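Local coordinates for protein 4-hydroxybutyrate CoA-transferase (Porphyromonas gingivalis, PDB 3D3U) that probably transfers coenzyme A between an acyl-CoA and a small carboxylic acid such as acetate or 4-hydroxybutyrate, at residues D211-G216 with R306-N311; G350-M355 with V386-T391. All coordinates share one frame; numbering follows the deposited sequence.

How the interactions relate
Interactions 1 and 2 lie side by side in one mixed sheet, their centres about 9 Å apart. Four parallel strands follow one another across it: 212-215, 307-311, 352-356 and 388-391. Interaction 1 joins the first two and interaction 2 the last two. The seam between them is the pairing of 307-311 with 352-356, where I354 probably hydrogen-bonds twice to the neighbouring backbone: its N lies 3.0 Å from S309 O and its O 3.1 Å from N311 N. Side chains continue the seam. V308 CB packs 3.7 Å from I352 CG1, while S309 OG meets S353 CB at 3.6 Å. Along the chain, interaction 1 is complete before interaction 2 begins.

Interaction 1. Residues D211-G216 with R306-N311; sequences DTLQLG and RMVSIN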
loop_
_atom_site.group_PDB
_atom_site.type_symbol
_atom_site.label_atom_id
_atom_site.label_comp_id
_atom_site.label_asym_id
_atom_site.label_seq_id
_atom_site.Cartn_x
_atom_site.Cartn_y
_atom_site.Cartn_z
ATOM N N ASP A 211 0.400 -18.278 9.960
ATOM C CA ASP A 211 1.402 -17.553 9.175
ATOM C C ASP A 211 1.052 -16.094 9.097
ATOM O O ASP A 211 -0.113 -15.798 8.860
ATOM C CB ASP A 211 1.364 -18.026 7.733
ATOM C CG ASP A 211 1.972 -19.335 7.547
ATOM O OD1 ASP A 211 2.154 -19.751 6.378
ATOM O OD2 ASP A 211 2.280 -20.065 8.535
ATOM N N THR A 212 1.963 -15.154 9.214
ATOM C CA THR A 212 1.413 -13.854 9.288
ATOM C C THR A 212 1.609 -13.319 7.872
ATOM O O THR A 212 2.719 -13.079 7.425
ATOM C CB THR A 212 2.027 -13.053 10.406
ATOM O OG1 THR A 212 3.201 -12.471 9.910
ATOM C CG2 THR A 212 2.581 -13.947 11.613
ATOM N N LEU A 213 0.539 -13.206 7.110
ATOM C CA LEU A 213 0.659 -12.814 5.687
ATOM C C LEU A 213 0.874 -11.420 5.300
ATOM O O LEU A 213 0.354 -10.530 5.932
ATOM C CB LEU A 213 -0.637 -13.086 4.941
ATOM C CG LEU A 213 -1.289 -14.443 5.106
ATOM C CD1 LEU A 213 -2.710 -14.394 4.575
ATOM C CD2 LEU A 213 -0.470 -15.624 4.597
ATOM N N GLN A 214 1.476 -11.252 4.129
ATOM C CA GLN A 214 1.370 -9.983 3.373
ATOM C C GLN A 214 0.913 -10.099 1.953
ATOM O O GLN A 214 1.641 -10.624 1.104
ATOM C CB GLN A 214 2.704 -9.206 3.368
ATOM C CG GLN A 214 2.580 -7.871 2.668
ATOM C CD GLN A 214 2.907 -7.948 1.205
ATOM O OE1 GLN A 214 4.021 -8.209 0.846
ATOM N NE2 GLN A 214 1.929 -7.776 0.369
ATOM N N LEU A 215 -0.225 -9.519 1.663
ATOM C CA LEU A 215 -0.714 -9.506 0.280
ATOM C C LEU A 215 -1.138 -8.157 -0.303
ATOM O O LEU A 215 -1.394 -7.231 0.416
ATOM C CB LEU A 215 -1.870 -10.505 0.095
ATOM C CG LEU A 215 -2.999 -10.810 1.070
ATOM C CD1 LEU A 215 -4.268 -10.613 0.277
ATOM C CD2 LEU A 215 -2.924 -12.242 1.454
ATOM N N GLY A 216 -1.245 -8.043 -1.618
ATOM C CA GLY A 216 -1.892 -6.854 -2.165
ATOM C C GLY A 216 -3.414 -6.777 -2.068
ATOM O O GLY A 216 -4.040 -7.299 -1.132
ATOM N N ARG A 306 7.214 -16.870 10.202
ATOM C CA ARG A 306 6.329 -17.484 9.228
ATOM C C ARG A 306 5.784 -16.326 8.427
ATOM O O ARG A 306 4.590 -16.199 8.256
ATOM C CB ARG A 306 5.143 -18.240 9.924
ATOM C CG ARG A 306 5.639 -19.240 10.895
ATOM C CD ARG A 306 4.801 -19.444 12.141
ATOM N NE ARG A 306 5.520 -20.486 12.868
ATOM C CZ ARG A 306 5.405 -21.820 12.623
ATOM N NH1 ARG A 306 6.146 -22.682 13.331
ATOM N NH2 ARG A 306 4.527 -22.315 11.712
ATOM N N MET A 307 6.624 -15.412 8.006
ATOM C CA MET A 307 6.025 -14.285 7.320
ATOM C C MET A 307 5.948 -14.711 5.909
ATOM O O MET A 307 6.991 -15.045 5.343
ATOM C CB MET A 307 6.904 -13.073 7.385
ATOM C CG MET A 307 6.498 -12.008 6.422
ATOM S SD MET A 307 5.180 -10.895 6.978
ATOM C CE MET A 307 5.921 -10.047 8.373
ATOM N N VAL A 308 4.748 -14.695 5.323
ATOM C CA VAL A 308 4.650 -14.985 3.879
ATOM C C VAL A 308 4.071 -13.887 2.947
ATOM O O VAL A 308 2.849 -13.627 2.986
ATOM C CB VAL A 308 4.059 -16.431 3.578
ATOM C CG1 VAL A 308 3.582 -17.128 4.847
ATOM C CG2 VAL A 308 3.033 -16.401 2.337
ATOM N N SER A 309 4.919 -13.285 2.093
ATOM C CA SER A 309 4.469 -12.111 1.307
ATOM C C SER A 309 4.023 -12.626 0.000
ATOM O O SER A 309 4.717 -13.484 -0.572
ATOM C CB SER A 309 5.579 -11.064 1.071
ATOM O OG SER A 309 6.801 -11.744 0.940
ATOM N N ILE A 310 2.868 -12.133 -0.474
ATOM C CA ILE A 310 2.445 -12.460 -1.840
ATOM C C ILE A 310 2.207 -11.278 -2.779
ATOM O O ILE A 310 1.203 -10.519 -2.590
ATOM C CB ILE A 310 1.205 -13.252 -1.846
ATOM C CG1 ILE A 310 1.257 -14.333 -0.794
ATOM C CG2 ILE A 310 0.878 -13.659 -3.374
ATOM C CD1 ILE A 310 -0.101 -14.892 -0.498
ATOM N N ASN A 311 3.061 -11.185 -3.805
ATOM C CA ASN A 311 3.072 -10.041 -4.708
ATOM C C ASN A 311 2.859 -10.515 -6.091
ATOM O O ASN A 311 2.955 -11.702 -6.389
ATOM C CB ASN A 311 4.398 -9.320 -4.667
ATOM C CG ASN A 311 4.873 -9.123 -3.262
ATOM O OD1 ASN A 311 4.172 -8.476 -2.425
ATOM N ND2 ASN A 311 6.038 -9.784 -2.930
#
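D211 and R306 meet just before two parallel strands, OD2 of D211 on CB of R306, their carboxylate and guanidinium planes 48° apart. D211 OD2 lies at the guanidinium edge, near its plane, but at 4.5 Å from R306 NH2 it is too distant for a salt bridge, and any attraction is probably modest. The other carboxylate oxygen, OD1, is hydrogen-bonded to K208 N and also meets V308 CG1. Further along, the Q214 amide sits beside S309. With CG anti to the backbone N (chi1 -177°), the Q214 chain runs out and then bends at chi2, bringing OE1 beside S309 CB, 3.3 Å away. The M307 chain, bent at chi2 and chi3, lays SD beside T212 O and near T212 OG1. The backbones pair in parallel register from T212-M307 to L215-I310. T212 N donates to R306 O (3.0 Å), V308 N weakly to T212 O, and Q214 N to V308 O (3.0 Å, 172° at the hydrogen); I310 N points to Q214 O at a length modelled too short to trust. Helix 338-345 packs on the face carrying Q214 and S309, and helix 219-226 on that of L215 and I310. Strands 235-237 and 352-356 flank the pair.

Interaction 2. Residues G350-M355 with V386-T391; sequences GGISIM and VDYVVT
I352 meets Y388 where two parallel strands of the mixed sheet come together in the C-terminal domain, whose parallel strands covered by helices are consistent with a Rossmann-like alpha/beta fold. Its CG2 sits at the edge of the Y388 ring, near the ring plane and 3.7 Å from CE1, and I352 CD1 lies near Y388 CD1 and CE1. Y388 CG is anti to its carbonyl carbon (chi1 -58°), which swings the ring back along the partner strand toward I352. S353 comes next, and its backbone is held by several bonds. Its N donates weakly to D387 OD2, while its O accepts from both D387 N and Y388 N, each at 3.2 Å; the Y388 donor lies in the carbonyl plane. The other carboxylate oxygen, D387 OD1, forms a salt bridge with K346, so one side chain ties this strand entrance to a residue just beyond helix 338-345. I354 turns to the face of Y388 and V390: CG1 approaches Y388 CB, and CG2 packs against V390 CG2 at 3.6 Å. Helix 194-204 covers V390 there. On the opposite face, M355 CB touches V386 CG1, and helix 338-345 reaches both residues. M355 N donates to Y388 O at 3.1 Å. Two residues further along the partner strand, V390 N returns a bond to M355 O, also 3.1 Å long, with 155° at the hydrogen.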
loop_
_atom_site.group_PDB
_atom_site.type_symbol
_atom_site.label_atom_id
_atom_site.label_comp_id
_atom_site.label_asym_id
_atom_site.label_seq_id
_atom_site.Cartn_x
_atom_site.Cartn_y
_atom_site.Cartn_z
ATOM N N GLY A 350 11.100 -19.235 9.081
ATOM C CA GLY A 350 10.005 -19.889 8.359
ATOM C C GLY A 350 9.175 -19.030 7.387
ATOM O O GLY A 350 7.979 -19.292 7.202
ATOM N N GLY A 351 9.783 -18.026 6.744
ATOM C CA GLY A 351 9.062 -17.131 5.849
ATOM C C GLY A 351 9.338 -17.558 4.456
ATOM O O GLY A 351 10.250 -18.255 4.228
ATOM N N ILE A 352 8.537 -17.157 3.513
ATOM C CA ILE A 352 8.821 -17.421 2.150
ATOM C C ILE A 352 8.269 -16.257 1.362
ATOM O O ILE A 352 7.663 -15.383 1.920
ATOM C CB ILE A 352 8.098 -18.656 1.679
ATOM C CG1 ILE A 352 6.604 -18.606 2.051
ATOM C CG2 ILE A 352 8.911 -19.951 1.937
ATOM C CD1 ILE A 352 5.752 -19.502 1.119
ATOM N N SER A 353 8.473 -16.206 0.061
ATOM C CA SER A 353 7.852 -15.153 -0.665
ATOM C C SER A 353 7.380 -15.784 -1.945
ATOM O O SER A 353 8.113 -16.550 -2.570
ATOM C CB SER A 353 8.832 -14.025 -0.896
ATOM O OG SER A 353 9.939 -14.507 -1.662
ATOM N N ILE A 354 6.131 -15.504 -2.287
ATOM C CA ILE A 354 5.493 -15.978 -3.523
ATOM C C ILE A 354 5.185 -14.834 -4.527
ATOM O O ILE A 354 4.654 -13.794 -4.091
ATOM C CB ILE A 354 4.167 -16.668 -3.146
ATOM C CG1 ILE A 354 4.382 -17.769 -2.071
ATOM C CG2 ILE A 354 3.530 -17.213 -4.375
ATOM C CD1 ILE A 354 3.096 -18.084 -1.245
ATOM N N MET A 355 5.520 -15.005 -5.822
ATOM C CA MET A 355 5.096 -14.112 -6.881
ATOM C C MET A 355 3.979 -14.891 -7.571
ATOM O O MET A 355 4.198 -15.930 -8.120
ATOM C CB MET A 355 6.246 -13.753 -7.833
ATOM C CG MET A 355 6.276 -12.299 -8.359
ATOM S SD MET A 355 7.934 -11.252 -8.139
ATOM C CE MET A 355 7.570 -9.550 -7.351
ATOM N N VAL A 386 13.167 -14.565 -5.108
ATOM C CA VAL A 386 11.854 -15.185 -4.824
ATOM C C VAL A 386 11.926 -16.697 -4.586
ATOM O O VAL A 386 12.789 -17.360 -5.166
ATOM C CB VAL A 386 10.973 -14.867 -6.034
ATOM C CG1 VAL A 386 9.509 -15.118 -5.791
ATOM C CG2 VAL A 386 11.227 -13.383 -6.467
ATOM N N ASP A 387 11.048 -17.269 -3.753
ATOM C CA ASP A 387 11.183 -18.723 -3.433
ATOM C C ASP A 387 10.207 -19.550 -4.167
ATOM O O ASP A 387 10.496 -20.661 -4.511
ATOM C CB ASP A 387 10.994 -19.039 -1.943
ATOM C CG ASP A 387 11.673 -18.051 -1.032
ATOM O OD1 ASP A 387 12.764 -17.585 -1.440
ATOM O OD2 ASP A 387 11.177 -17.665 0.081
ATOM N N TYR A 388 9.026 -19.004 -4.356
ATOM C CA TYR A 388 8.011 -19.628 -5.195
ATOM C C TYR A 388 7.363 -18.717 -6.244
ATOM O O TYR A 388 7.352 -17.504 -6.103
ATOM C CB TYR A 388 6.875 -20.175 -4.359
ATOM C CG TYR A 388 7.351 -21.137 -3.407
ATOM C CD1 TYR A 388 7.497 -20.804 -2.104
ATOM C CD2 TYR A 388 7.652 -22.400 -3.818
ATOM C CE1 TYR A 388 7.941 -21.691 -1.216
ATOM C CE2 TYR A 388 8.127 -23.359 -2.926
ATOM C CZ TYR A 388 8.275 -22.992 -1.619
ATOM O OH TYR A 388 8.765 -23.935 -0.724
ATOM N N VAL A 389 6.802 -19.347 -7.281
ATOM C CA VAL A 389 6.094 -18.671 -8.347
ATOM C C VAL A 389 4.900 -19.533 -8.672
ATOM O O VAL A 389 5.041 -20.764 -8.841
ATOM C CB VAL A 389 6.970 -18.571 -9.617
ATOM C CG1 VAL A 389 6.329 -17.742 -10.643
ATOM C CG2 VAL A 389 8.259 -17.976 -9.274
ATOM N N VAL A 390 3.734 -18.897 -8.804
ATOM C CA VAL A 390 2.468 -19.611 -8.905
ATOM C C VAL A 390 1.699 -19.042 -10.053
ATOM O O VAL A 390 1.597 -17.828 -10.154
ATOM C CB VAL A 390 1.637 -19.364 -7.633
ATOM C CG1 VAL A 390 0.228 -19.911 -7.807
ATOM C CG2 VAL A 390 2.301 -19.930 -6.399
ATOM N N THR A 391 1.099 -19.897 -10.860
ATOM C CA THR A 391 0.210 -19.484 -11.952
ATOM C C THR A 391 -1.005 -20.359 -11.895
ATOM O O THR A 391 -0.994 -21.438 -11.264
ATOM C CB THR A 391 0.943 -19.773 -13.250
ATOM O OG1 THR A 391 1.717 -18.627 -13.598
ATOM C CG2 THR A 391 0.029 -19.932 -14.428
#